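Local coordinates for protein sifA (Salmonella typhimurium, PDB 3CXB) that is a secreted effector required for host endosomal tubulation and the formation of Salmonella-induced filaments, and interacts with host PLEKHM2 (SKIP), at residues 60-65 / 112-117; 89-94 / 149-154; 207-212 / 306-311; 229-234 / 316-321. All coordinates share one frame; numbering follows the deposited sequence.

Contact 1 (60-65 / 112-117)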
loop_
_atom_site.group_PDB
_atom_site.type_symbol
_atom_site.label_atom_id
_atom_site.label_comp_id
_atom_site.label_asym_id
_atom_site.label_seq_id
_atom_site.Cartn_x
_atom_site.Cartn_y
_atom_site.Cartn_z
ATOM N N PRO A 60 5.785 -10.166 9.817
ATOM C CA PRO A 60 4.958 -9.615 8.748
ATOM C C PRO A 60 5.802 -8.968 7.662
ATOM O O PRO A 60 6.982 -8.672 7.859
ATOM C CB PRO A 60 4.135 -8.571 9.470
ATOM C CG PRO A 60 5.187 -7.994 10.444
ATOM C CD PRO A 60 5.831 -9.265 10.983
ATOM N N THR A 61 5.170 -8.743 6.521
ATOM C CA THR A 61 5.810 -8.094 5.395
ATOM C C THR A 61 5.978 -6.657 5.836
ATOM O O THR A 61 5.322 -6.228 6.792
ATOM C CB THR A 61 4.885 -8.139 4.182
ATOM O OG1 THR A 61 4.640 -9.511 3.852
ATOM C CG2 THR A 61 5.524 -7.430 2.975
ATOM N N ARG A 62 6.844 -5.890 5.191
ATOM C CA ARG A 62 6.947 -4.511 5.638
ATOM C C ARG A 62 5.615 -3.801 5.364
ATOM O O ARG A 62 5.116 -3.048 6.208
ATOM C CB ARG A 62 8.105 -3.769 4.957
ATOM C CG ARG A 62 7.941 -3.464 3.494
ATOM C CD ARG A 62 8.918 -2.366 3.086
ATOM N NE ARG A 62 10.304 -2.825 3.053
ATOM C CZ ARG A 62 11.367 -2.032 3.173
ATOM N NH1 ARG A 62 11.213 -0.724 3.347
ATOM N NH2 ARG A 62 12.588 -2.553 3.106
ATOM N N GLU A 63 5.013 -4.053 4.206
ATOM C CA GLU A 63 3.762 -3.389 3.918
ATOM C C GLU A 63 2.762 -3.729 5.009
ATOM O O GLU A 63 2.140 -2.837 5.584
ATOM C CB GLU A 63 3.239 -3.796 2.548
ATOM C CG GLU A 63 1.922 -3.133 2.128
ATOM C CD GLU A 63 2.009 -1.610 1.924
ATOM O OE1 GLU A 63 1.362 -1.099 0.977
ATOM O OE2 GLU A 63 2.700 -0.919 2.715
ATOM N N ARG A 64 2.633 -5.013 5.331
ATOM C CA ARG A 64 1.688 -5.436 6.372
ATOM C C ARG A 64 2.101 -4.839 7.727
ATOM O O ARG A 64 1.260 -4.592 8.606
ATOM C CB ARG A 64 1.639 -6.961 6.436
ATOM C CG ARG A 64 0.725 -7.537 7.503
ATOM C CD ARG A 64 -0.698 -7.056 7.334
ATOM N NE ARG A 64 -1.560 -7.518 8.423
ATOM C CZ ARG A 64 -2.662 -6.884 8.813
ATOM N NH1 ARG A 64 -3.394 -7.366 9.809
ATOM N NH2 ARG A 64 -3.021 -5.757 8.205
ATOM N N LEU A 65 3.404 -4.617 7.890
ATOM C CA LEU A 65 3.922 -4.003 9.108
ATOM C C LEU A 65 3.306 -2.619 9.253
ATOM O O LEU A 65 2.721 -2.311 10.288
ATOM C CB LEU A 65 5.439 -3.821 9.045
ATOM C CG LEU A 65 6.207 -4.007 10.360
ATOM C CD1 LEU A 65 7.619 -3.568 10.166
ATOM C CD2 LEU A 65 5.585 -3.258 11.480
ATOM N N ILE A 112 9.566 1.037 14.933
ATOM C CA ILE A 112 9.618 0.338 13.654
ATOM C C ILE A 112 10.424 1.196 12.711
ATOM O O ILE A 112 10.064 2.351 12.459
ATOM C CB ILE A 112 8.225 0.170 13.020
ATOM C CG1 ILE A 112 7.391 -0.853 13.799
ATOM C CG2 ILE A 112 8.371 -0.273 11.581
ATOM C CD1 ILE A 112 5.913 -0.906 13.354
ATOM N N THR A 113 11.520 0.663 12.185
ATOM C CA THR A 113 12.301 1.463 11.251
ATOM C C THR A 113 12.279 0.736 9.926
ATOM O O THR A 113 12.220 -0.492 9.888
ATOM C CB THR A 113 13.742 1.638 11.739
ATOM O OG1 THR A 113 14.416 0.380 11.658
ATOM C CG2 THR A 113 13.757 2.120 13.206
ATOM N N GLN A 114 12.273 1.496 8.841
ATOM C CA GLN A 114 12.257 0.894 7.521
ATOM C C GLN A 114 13.260 1.621 6.654
ATOM O O GLN A 114 13.118 2.805 6.350
ATOM C CB GLN A 114 10.855 0.961 6.889
ATOM C CG GLN A 114 9.710 0.614 7.840
ATOM C CD GLN A 114 8.404 0.301 7.117
ATOM O OE1 GLN A 114 8.146 0.773 5.995
ATOM N NE2 GLN A 114 7.568 -0.488 7.764
ATOM N N ASN A 115 14.294 0.892 6.276
ATOM C CA ASN A 115 15.350 1.418 5.444
ATOM C C ASN A 115 15.074 0.968 4.024
ATOM O O ASN A 115 13.981 0.508 3.718
ATOM C CB ASN A 115 16.689 0.878 5.941
ATOM C CG ASN A 115 16.921 1.184 7.402
ATOM O OD1 ASN A 115 17.038 2.339 7.791
ATOM N ND2 ASN A 115 16.972 0.150 8.224
ATOM N N THR A 116 16.077 1.089 3.169
ATOM C CA THR A 116 15.956 0.713 1.765
ATOM C C THR A 116 15.837 -0.775 1.465
ATOM O O THR A 116 15.182 -1.163 0.502
ATOM C CB THR A 116 17.152 1.239 0.976
ATOM O OG1 THR A 116 18.364 0.835 1.633
ATOM C CG2 THR A 116 17.105 2.761 0.892
ATOM N N ASP A 117 16.475 -1.603 2.283
ATOM C CA ASP A 117 16.458 -3.043 2.057
ATOM C C ASP A 117 15.973 -3.898 3.212
ATOM O O ASP A 117 15.717 -5.084 3.040
ATOM C CB ASP A 117 17.855 -3.509 1.681
ATOM C CG ASP A 117 17.899 -4.128 0.326
ATOM O OD1 ASP A 117 19.018 -4.412 -0.150
ATOM O OD2 ASP A 117 16.805 -4.328 -0.255
HETATM O O HOH W 1 9.926 1.682 3.366
#
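Arg62 reaches across from the first turn of helix 62-75 and sets the edge of its guanidinium against the backbone of the turn that follows strand 108-114. Arg62 NH1 donates to Asn115 O at 3.1 Å; that oxygen lies almost in the guanidinium plane, and the N-H approaches nearly along the C=O axis, with a C=O...N angle of 172°. Arg62 NH2 adds a weak bond to Asn115 O at 3.4 Å, so two nitrogens share one carbonyl. The NE side belongs to Asp133, which forms a salt bridge with Arg62 and probably offsets its charge. A water weakly linked to both Arg62 NH1 and Gln114 OE1 lies at the guanidinium edge too.

This is a helix packed on one face of the five-stranded antiparallel sheet, over its middle strand. Strand alternation sends the side chains of Ile112 and Gln114 toward the helix and that of Thr113 away.

Leu65, deeper in the interface, meets Ile112 tip to tip, and Leu65 CD1 lies 3.7 Å from Ile112 CG2. Phe119 on the adjoining strand touches both Arg62 and Leu65. Gln114 runs past Leu65 in the opposite direction, extended beyond CG, and its NE2 stops 3.9 Å from Leu65 CD1. The amide plane of Gln114 stands 71° from the guanidinium of Arg62, the two side chains crossing obliquely.

Contact 2 (89-94 / 149-154)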
loop_
_atom_site.group_PDB
_atom_site.type_symbol
_atom_site.label_atom_id
_atom_site.label_comp_id
_atom_site.label_asym_id
_atom_site.label_seq_id
_atom_site.Cartn_x
_atom_site.Cartn_y
_atom_site.Cartn_z
ATOM N N PRO A 89 13.974 10.281 9.865
ATOM C CA PRO A 89 15.071 10.898 10.612
ATOM C C PRO A 89 15.765 12.002 9.823
ATOM O O PRO A 89 16.221 11.778 8.703
ATOM C CB PRO A 89 15.987 9.713 10.918
ATOM C CG PRO A 89 15.759 8.807 9.752
ATOM C CD PRO A 89 14.257 8.858 9.610
ATOM N N HIS A 90 15.819 13.194 10.413
ATOM C CA HIS A 90 16.455 14.342 9.786
ATOM C C HIS A 90 16.053 14.417 8.319
ATOM O O HIS A 90 16.883 14.654 7.441
ATOM C CB HIS A 90 17.979 14.231 9.922
ATOM C CG HIS A 90 18.457 14.152 11.344
ATOM N ND1 HIS A 90 18.045 13.164 12.213
ATOM C CD2 HIS A 90 19.308 14.938 12.045
ATOM C CE1 HIS A 90 18.622 13.345 13.388
ATOM N NE2 HIS A 90 19.393 14.415 13.313
ATOM N N GLU A 91 14.763 14.205 8.073
ATOM C CA GLU A 91 14.197 14.232 6.730
ATOM C C GLU A 91 14.960 13.372 5.729
ATOM O O GLU A 91 14.980 13.660 4.529
ATOM C CB GLU A 91 14.100 15.671 6.227
ATOM C CG GLU A 91 13.138 16.532 7.039
ATOM C CD GLU A 91 12.137 17.275 6.172
ATOM O OE1 GLU A 91 11.332 18.053 6.727
ATOM O OE2 GLU A 91 12.154 17.078 4.935
ATOM N N ASN A 92 15.582 12.311 6.238
ATOM C CA ASN A 92 16.335 11.379 5.408
ATOM C C ASN A 92 15.346 10.416 4.756
ATOM O O ASN A 92 15.033 9.353 5.291
ATOM C CB ASN A 92 17.341 10.595 6.255
ATOM C CG ASN A 92 18.196 9.651 5.423
ATOM O OD1 ASN A 92 18.973 8.855 5.963
ATOM N ND2 ASN A 92 18.062 9.738 4.102
ATOM N N ASP A 93 14.861 10.815 3.594
ATOM C CA ASP A 93 13.899 10.047 2.827
ATOM C C ASP A 93 14.213 8.543 2.702
ATOM O O ASP A 93 13.308 7.704 2.637
ATOM C CB ASP A 93 13.801 10.679 1.449
ATOM C CG ASP A 93 12.541 10.320 0.748
ATOM O OD1 ASP A 93 11.490 10.309 1.416
ATOM O OD2 ASP A 93 12.596 10.063 -0.466
ATOM N N ALA A 94 15.497 8.204 2.661
ATOM C CA ALA A 94 15.910 6.812 2.528
ATOM C C ALA A 94 15.360 5.938 3.649
ATOM O O ALA A 94 15.222 4.727 3.490
ATOM C CB ALA A 94 17.434 6.716 2.497
ATOM N N LYS A 149 10.817 5.467 -1.992
ATOM C CA LYS A 149 10.953 5.954 -0.630
ATOM C C LYS A 149 9.630 6.621 -0.279
ATOM O O LYS A 149 8.798 6.862 -1.157
ATOM C CB LYS A 149 12.117 6.936 -0.523
ATOM C CG LYS A 149 13.462 6.250 -0.690
ATOM C CD LYS A 149 14.634 7.218 -0.634
ATOM C CE LYS A 149 15.954 6.507 -0.966
ATOM N NZ LYS A 149 17.125 7.432 -1.033
ATOM N N ARG A 150 9.411 6.897 1.000
ATOM C CA ARG A 150 8.147 7.507 1.375
ATOM C C ARG A 150 8.166 8.231 2.712
ATOM O O ARG A 150 8.950 7.901 3.591
ATOM C CB ARG A 150 7.065 6.432 1.384
ATOM C CG ARG A 150 7.284 5.355 2.444
ATOM C CD ARG A 150 6.454 4.099 2.169
ATOM N NE ARG A 150 7.201 3.076 1.437
ATOM C CZ ARG A 150 6.714 2.398 0.402
ATOM N NH1 ARG A 150 7.456 1.479 -0.203
ATOM N NH2 ARG A 150 5.486 2.651 -0.038
ATOM N N ARG A 151 7.289 9.225 2.848
ATOM C CA ARG A 151 7.180 10.021 4.074
ATOM C C ARG A 151 5.697 10.165 4.437
ATOM O O ARG A 151 4.837 10.164 3.563
ATOM C CB ARG A 151 7.833 11.391 3.873
ATOM C CG ARG A 151 7.170 12.253 2.805
ATOM C CD ARG A 151 7.877 13.608 2.631
ATOM N NE ARG A 151 9.164 13.490 1.942
ATOM C CZ ARG A 151 10.351 13.677 2.511
ATOM N NH1 ARG A 151 11.455 13.547 1.790
ATOM N NH2 ARG A 151 10.438 13.998 3.798
ATOM N N TYR A 152 5.407 10.264 5.728
ATOM C CA TYR A 152 4.038 10.369 6.217
ATOM C C TYR A 152 3.205 11.466 5.571
ATOM O O TYR A 152 3.662 12.596 5.433
ATOM C CB TYR A 152 4.061 10.593 7.721
ATOM C CG TYR A 152 2.700 10.767 8.338
ATOM C CD1 TYR A 152 1.876 9.670 8.572
ATOM C CD2 TYR A 152 2.238 12.025 8.694
ATOM C CE1 TYR A 152 0.627 9.812 9.152
ATOM C CE2 TYR A 152 0.985 12.185 9.270
ATOM C CZ TYR A 152 0.183 11.070 9.500
ATOM O OH TYR A 152 -1.049 11.224 10.093
ATOM N N SER A 153 1.979 11.133 5.186
ATOM C CA SER A 153 1.072 12.103 4.580
ATOM C C SER A 153 -0.217 12.092 5.391
ATOM O O SER A 153 -0.984 11.135 5.316
ATOM C CB SER A 153 0.775 11.710 3.142
ATOM O OG SER A 153 -0.166 12.587 2.561
ATOM N N GLU A 154 -0.465 13.152 6.155
ATOM C CA GLU A 154 -1.658 13.195 6.999
ATOM C C GLU A 154 -2.969 13.345 6.251
ATOM O O GLU A 154 -4.034 13.187 6.834
ATOM C CB GLU A 154 -1.543 14.296 8.052
ATOM C CG GLU A 154 -2.015 15.668 7.614
ATOM C CD GLU A 154 -2.043 16.653 8.772
ATOM O OE1 GLU A 154 -0.950 17.080 9.218
ATOM O OE2 GLU A 154 -3.157 16.983 9.242
#
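With CG anti to its backbone N (chi1 -159°), Asp93 turns its carboxylate toward strand 145-153, where Arg151 comes to meet it. Arg151 starts from the crowded position between N and carbonyl carbon (chi1 63°) and bends again at chi3, which brings its guanidinium to the loop. The two flat groups lie almost parallel, 7° apart, with Asp93 OD1 over the guanidinium face, 3.3 Å from Arg151 NH1. No N-H points at that oxygen, so this salt bridge is one of charge alone. Glu91, poorly ordered, extends the network with a long ion pair, its OE2 3.7 Å from Arg151 NH2 and again well out of plane.

Lys149 serves the contact with its hydrocarbon. Extended beyond CG, it passes the carboxylate obliquely and runs on beside Ala94, with its CD 3.4 Å from Ala94 CA and its NZ 3.6 Å from Ala94 CB.

The loop between strands 84-87 and 96-101, with an inverse gamma turn centred on Asn92, is thereby joined to an outermost strand of the three-stranded antiparallel sheet, near the surface. The Asp93 carboxylate is also hydrogen-bonded from strand 158-167, Thr163 OG1 to OD2 and Ser162 OG to OD1. With these hydroxyls probably holding the carboxylate in place, Arg151 is likely to contribute chiefly electrostatic attraction, to which the more distant Lys149 NZ may add.

Contact 3 (207-212 / 306-311)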
loop_
_atom_site.group_PDB
_atom_site.type_symbol
_atom_site.label_atom_id
_atom_site.label_comp_id
_atom_site.label_asym_id
_atom_site.label_seq_id
_atom_site.Cartn_x
_atom_site.Cartn_y
_atom_site.Cartn_z
ATOM N N ALA A 207 -12.113 -1.652 -10.585
ATOM C CA ALA A 207 -12.782 -2.416 -11.642
ATOM C C ALA A 207 -11.802 -2.649 -12.790
ATOM O O ALA A 207 -11.800 -3.724 -13.407
ATOM C CB ALA A 207 -14.045 -1.694 -12.136
ATOM N N ALA A 208 -10.954 -1.658 -13.065
ATOM C CA ALA A 208 -9.952 -1.802 -14.121
ATOM C C ALA A 208 -8.957 -2.917 -13.759
ATOM O O ALA A 208 -8.519 -3.683 -14.631
ATOM C CB ALA A 208 -9.214 -0.505 -14.315
ATOM N N LYS A 209 -8.603 -2.995 -12.474
ATOM C CA LYS A 209 -7.684 -4.009 -11.982
ATOM C C LYS A 209 -8.350 -5.377 -12.138
ATOM O O LYS A 209 -7.725 -6.359 -12.554
ATOM C CB LYS A 209 -7.371 -3.756 -10.507
ATOM C CG LYS A 209 -5.922 -3.950 -10.122
ATOM C CD LYS A 209 -5.026 -3.052 -10.933
ATOM C CE LYS A 209 -3.653 -2.921 -10.287
ATOM N NZ LYS A 209 -2.652 -2.338 -11.233
ATOM N N ILE A 210 -9.634 -5.429 -11.819
ATOM C CA ILE A 210 -10.371 -6.676 -11.930
ATOM C C ILE A 210 -10.406 -7.126 -13.377
ATOM O O ILE A 210 -10.345 -8.321 -13.659
ATOM C CB ILE A 210 -11.810 -6.549 -11.375
ATOM C CG1 ILE A 210 -11.754 -6.302 -9.861
ATOM C CG2 ILE A 210 -12.563 -7.839 -11.634
ATOM C CD1 ILE A 210 -13.031 -5.832 -9.249
ATOM N N GLN A 211 -10.493 -6.173 -14.299
ATOM C CA GLN A 211 -10.510 -6.523 -15.719
ATOM C C GLN A 211 -9.157 -7.048 -16.217
ATOM O O GLN A 211 -9.106 -8.009 -16.981
ATOM C CB GLN A 211 -10.943 -5.324 -16.565
ATOM C CG GLN A 211 -12.425 -5.335 -16.896
ATOM C CD GLN A 211 -12.852 -6.616 -17.615
ATOM O OE1 GLN A 211 -12.301 -6.969 -18.661
ATOM N NE2 GLN A 211 -13.832 -7.315 -17.055
ATOM N N SER A 212 -8.064 -6.411 -15.794
ATOM C CA SER A 212 -6.735 -6.860 -16.193
ATOM C C SER A 212 -6.593 -8.312 -15.744
ATOM O O SER A 212 -6.286 -9.193 -16.552
ATOM C CB SER A 212 -5.667 -5.996 -15.541
ATOM O OG SER A 212 -5.981 -4.632 -15.727
ATOM N N ASP A 306 -5.277 -3.412 -1.083
ATOM C CA ASP A 306 -4.185 -3.767 -1.968
ATOM C C ASP A 306 -4.788 -4.037 -3.348
ATOM O O ASP A 306 -5.436 -5.060 -3.576
ATOM C CB ASP A 306 -3.455 -5.000 -1.408
ATOM C CG ASP A 306 -2.236 -5.396 -2.226
ATOM O OD1 ASP A 306 -1.538 -6.346 -1.803
ATOM O OD2 ASP A 306 -1.973 -4.772 -3.285
ATOM N N PRO A 307 -4.604 -3.102 -4.278
ATOM C CA PRO A 307 -5.135 -3.266 -5.625
ATOM C C PRO A 307 -4.718 -4.575 -6.292
ATOM O O PRO A 307 -5.456 -5.106 -7.126
ATOM C CB PRO A 307 -4.608 -2.029 -6.353
ATOM C CG PRO A 307 -3.399 -1.625 -5.542
ATOM C CD PRO A 307 -3.892 -1.827 -4.147
ATOM N N GLN A 308 -3.552 -5.110 -5.915
ATOM C CA GLN A 308 -3.066 -6.367 -6.506
ATOM C C GLN A 308 -3.775 -7.552 -5.891
ATOM O O GLN A 308 -3.979 -8.586 -6.540
ATOM C CB GLN A 308 -1.555 -6.525 -6.309
ATOM C CG GLN A 308 -0.718 -5.690 -7.246
ATOM C CD GLN A 308 -0.954 -6.025 -8.706
ATOM O OE1 GLN A 308 -0.527 -7.062 -9.200
ATOM N NE2 GLN A 308 -1.642 -5.139 -9.406
ATOM N N ALA A 309 -4.148 -7.403 -4.628
ATOM C CA ALA A 309 -4.853 -8.465 -3.939
ATOM C C ALA A 309 -6.181 -8.646 -4.646
ATOM O O ALA A 309 -6.635 -9.770 -4.856
ATOM C CB ALA A 309 -5.089 -8.089 -2.500
ATOM N N ILE A 310 -6.807 -7.533 -5.018
ATOM C CA ILE A 310 -8.087 -7.606 -5.705
ATOM C C ILE A 310 -7.926 -8.279 -7.069
ATOM O O ILE A 310 -8.696 -9.178 -7.425
ATOM C CB ILE A 310 -8.726 -6.202 -5.867
ATOM C CG1 ILE A 310 -9.328 -5.753 -4.531
ATOM C CG2 ILE A 310 -9.872 -6.257 -6.884
ATOM C CD1 ILE A 310 -8.374 -5.773 -3.370
ATOM N N GLN A 311 -6.912 -7.864 -7.819
ATOM C CA GLN A 311 -6.667 -8.457 -9.124
ATOM C C GLN A 311 -6.547 -9.966 -8.994
ATOM O O GLN A 311 -7.020 -10.700 -9.856
ATOM C CB GLN A 311 -5.386 -7.902 -9.738
ATOM C CG GLN A 311 -5.207 -8.274 -11.201
ATOM C CD GLN A 311 -3.944 -7.684 -11.803
ATOM O OE1 GLN A 311 -2.839 -8.082 -11.451
ATOM N NE2 GLN A 311 -4.103 -6.724 -12.704
#
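Ala208 O is gripped twice, by Ser212 N at 3.0 Å and by Ser212 OG at 2.9 Å. The hydroxyl, set beside its own backbone N, donates from above the carbonyl plane, folding the serine back onto helix 197-220. At the facing helix start, Asp306 caps helix 307-324: with CG anti to the backbone N, Asp306 OD2 accepts from Gln308 N at 3.1 Å, met from above the carboxylate plane.

No hydrogen bond passes between 207-212 and 306-311; the helices meet by packing of side chains on one another and on backbone carbonyls. The axes of the two segments approach to 8.6 Å and cross at -45°, in a buried part of the helical region. Lys209 does most of the work. Bent at chi2, it lies side by side with Pro307, its CE 4.1 Å from Pro307 CB, while its CG sits close to Pro307 O and packs on Gln311 CB at 4.0 Å. Gln311, extended beyond CG, crosses Lys209 obliquely and reaches on to the Ser212 side chain.

Elsewhere in the interface Ile210 and Ile310 cross obliquely, Ile210 CG1 against Ile310 CG2 at 3.5 Å; Ile210 also touches Thr238 and Met239 of helix 228-241.

The ammonium of Lys209 passes beyond these two helices: NZ forms a salt bridge with Asp296 of helix 283-303, with a long, weak pair to Glu292. Gln308 NE2 binds Asp296 weakly as well, so one carboxylate receives donors from both helices, and its negative charge probably helps to stabilise the buried lysine.

Contact 4 (229-234 / 316-321)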
loop_
_atom_site.group_PDB
_atom_site.type_symbol
_atom_site.label_atom_id
_atom_site.label_comp_id
_atom_site.label_asym_id
_atom_site.label_seq_id
_atom_site.Cartn_x
_atom_site.Cartn_y
_atom_site.Cartn_z
ATOM N N SER A 229 -18.482 -15.448 -21.476
ATOM C CA SER A 229 -19.573 -15.384 -20.517
ATOM C C SER A 229 -18.948 -15.399 -19.126
ATOM O O SER A 229 -19.071 -14.425 -18.360
ATOM C CB SER A 229 -20.485 -16.603 -20.701
ATOM O OG SER A 229 -21.636 -16.554 -19.878
ATOM N N THR A 230 -18.269 -16.510 -18.818
ATOM C CA THR A 230 -17.591 -16.694 -17.539
ATOM C C THR A 230 -16.728 -15.469 -17.288
ATOM O O THR A 230 -16.636 -14.972 -16.164
ATOM C CB THR A 230 -16.642 -17.907 -17.533
ATOM O OG1 THR A 230 -17.277 -19.032 -18.153
ATOM C CG2 THR A 230 -16.269 -18.266 -16.090
ATOM N N GLN A 231 -16.105 -14.966 -18.341
ATOM C CA GLN A 231 -15.266 -13.803 -18.180
ATOM C C GLN A 231 -16.057 -12.659 -17.599
ATOM O O GLN A 231 -15.554 -11.926 -16.747
ATOM C CB GLN A 231 -14.644 -13.394 -19.510
ATOM C CG GLN A 231 -13.566 -14.365 -19.961
ATOM C CD GLN A 231 -12.981 -14.009 -21.299
ATOM O OE1 GLN A 231 -12.509 -12.888 -21.503
ATOM N NE2 GLN A 231 -13.001 -14.968 -22.226
ATOM N N GLN A 232 -17.303 -12.506 -18.041
ATOM C CA GLN A 232 -18.119 -11.415 -17.528
ATOM C C GLN A 232 -18.684 -11.765 -16.158
ATOM O O GLN A 232 -18.833 -10.897 -15.294
ATOM C CB GLN A 232 -19.248 -11.068 -18.501
ATOM C CG GLN A 232 -19.881 -9.707 -18.213
ATOM C CD GLN A 232 -18.882 -8.560 -18.323
ATOM O OE1 GLN A 232 -17.736 -8.677 -17.889
ATOM N NE2 GLN A 232 -19.319 -7.443 -18.894
ATOM N N ASN A 233 -18.990 -13.040 -15.956
ATOM C CA ASN A 233 -19.511 -13.468 -14.676
ATOM C C ASN A 233 -18.465 -13.189 -13.597
ATOM O O ASN A 233 -18.790 -12.674 -12.530
ATOM C CB ASN A 233 -19.879 -14.954 -14.725
ATOM C CG ASN A 233 -21.268 -15.198 -15.326
ATOM O OD1 ASN A 233 -21.637 -14.610 -16.351
ATOM N ND2 ASN A 233 -22.041 -16.073 -14.687
ATOM N N ALA A 234 -17.204 -13.497 -13.883
ATOM C CA ALA A 234 -16.144 -13.258 -12.911
ATOM C C ALA A 234 -16.056 -11.767 -12.607
ATOM O O ALA A 234 -16.030 -11.358 -11.441
ATOM C CB ALA A 234 -14.790 -13.775 -13.445
ATOM N N GLU A 316 -8.784 -15.597 -9.434
ATOM C CA GLU A 316 -9.213 -16.837 -8.809
ATOM C C GLU A 316 -10.680 -17.070 -9.040
ATOM O O GLU A 316 -11.139 -18.208 -9.017
ATOM C CB GLU A 316 -8.903 -16.815 -7.310
ATOM C CG GLU A 316 -7.422 -16.847 -6.958
ATOM C CD GLU A 316 -7.205 -16.728 -5.467
ATOM O OE1 GLU A 316 -7.837 -17.505 -4.719
ATOM O OE2 GLU A 316 -6.414 -15.863 -5.035
ATOM N N GLN A 317 -11.420 -15.991 -9.251
ATOM C CA GLN A 317 -12.845 -16.112 -9.517
ATOM C C GLN A 317 -13.008 -16.740 -10.894
ATOM O O GLN A 317 -13.735 -17.716 -11.078
ATOM C CB GLN A 317 -13.532 -14.739 -9.488
ATOM C CG GLN A 317 -14.140 -14.386 -8.137
ATOM C CD GLN A 317 -15.293 -15.303 -7.768
ATOM O OE1 GLN A 317 -15.628 -15.469 -6.591
ATOM N NE2 GLN A 317 -15.914 -15.899 -8.780
ATOM N N LEU A 318 -12.313 -16.165 -11.863
ATOM C CA LEU A 318 -12.365 -16.659 -13.220
ATOM C C LEU A 318 -12.072 -18.158 -13.249
ATOM O O LEU A 318 -12.811 -18.932 -13.829
ATOM C CB LEU A 318 -11.347 -15.923 -14.083
ATOM C CG LEU A 318 -11.479 -16.257 -15.561
ATOM C CD1 LEU A 318 -12.770 -15.612 -16.083
ATOM C CD2 LEU A 318 -10.281 -15.729 -16.335
ATOM N N THR A 319 -11.004 -18.577 -12.597
ATOM C CA THR A 319 -10.661 -19.985 -12.617
ATOM C C THR A 319 -11.660 -20.842 -11.868
ATOM O O THR A 319 -12.014 -21.933 -12.317
ATOM C CB THR A 319 -9.264 -20.215 -12.038
ATOM O OG1 THR A 319 -9.234 -19.774 -10.673
ATOM C CG2 THR A 319 -8.223 -19.446 -12.863
ATOM N N THR A 320 -12.113 -20.352 -10.724
ATOM C CA THR A 320 -13.068 -21.096 -9.915
ATOM C C THR A 320 -14.411 -21.242 -10.656
ATOM O O THR A 320 -15.039 -22.309 -10.652
ATOM C CB THR A 320 -13.253 -20.405 -8.531
ATOM O OG1 THR A 320 -14.025 -21.247 -7.671
ATOM C CG2 THR A 320 -13.955 -19.073 -8.681
ATOM N N LEU A 321 -14.851 -20.181 -11.312
ATOM C CA LEU A 321 -16.095 -20.276 -12.045
ATOM C C LEU A 321 -15.917 -21.274 -13.182
ATOM O O LEU A 321 -16.722 -22.196 -13.336
ATOM C CB LEU A 321 -16.508 -18.913 -12.603
ATOM C CG LEU A 321 -17.127 -17.925 -11.614
ATOM C CD1 LEU A 321 -17.431 -16.600 -12.322
ATOM C CD2 LEU A 321 -18.401 -18.537 -11.021
#
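Leu321 lays its CD1 over the backbone of Ala234, 3.5 Å from Ala234 N, and also against Ala234 CB at 4.0 Å. This is helix-on-helix packing in the all-helical part of the chain: segments 229-234 and 316-321, of helices 228-241 and 307-324, run obliquely antiparallel, their N-to-C directions 131° apart and their axes 8.8 Å from each other at closest. Nothing polar bridges the two segments.

Two leucines a turn apart share the small alanine. Leu321, with CG beside its backbone N and an extended chi2 of 178°, sends CD1 in along the Asn233-Ala234 peptide, where the CB of Asn233 also touches it. Leu318 differs, with CG anti to its backbone N (chi1 -172°), and comes in with its CD1 on Ala234 CB at 3.8 Å and on Gln231 CA at 3.7 Å. The methyl of Ala234 in turn faces the backbone of Leu318 and, consistent with its small size, the CA atoms of Ala234 and Leu318 are 5.1 Å apart.

Helix 197-220 packs against this pair, with Ile214 touching Ala234 and Thr218 touching both Gln231 and Leu318. Gln231 lies alongside Leu318, pointing the same way, but its NE2 bonds to Ile226 O.

Thr230 divides its two branches between helix and interface: OG1 bonds to Ser227 OG, while CG2, anti to the backbone N, slides past Leu321 and rests 3.6 Å from Leu321 CB.

In the fold
The four contacts fall into two pairs on opposite sides of the chain's centre. Contacts 1 and 2, centres 13 Å apart, interlock along the sequence and touch where Thr116 CG2 lies 3.8 Å from Ala94 O; between them they tie a helix and a loop to the two antiparallel sheets. Contacts 3 and 4, centres 14 Å apart, both use helix 307-324, whose first turns meet helix 197-220 and whose later turns meet helix 228-241. Contacts 1 and 3 come within about 6 Å at their nearest atoms, whereas the centres of contacts 2 and 4 are 41 Å apart. All four lie within the broad region assigned to PLEKHM2 interaction.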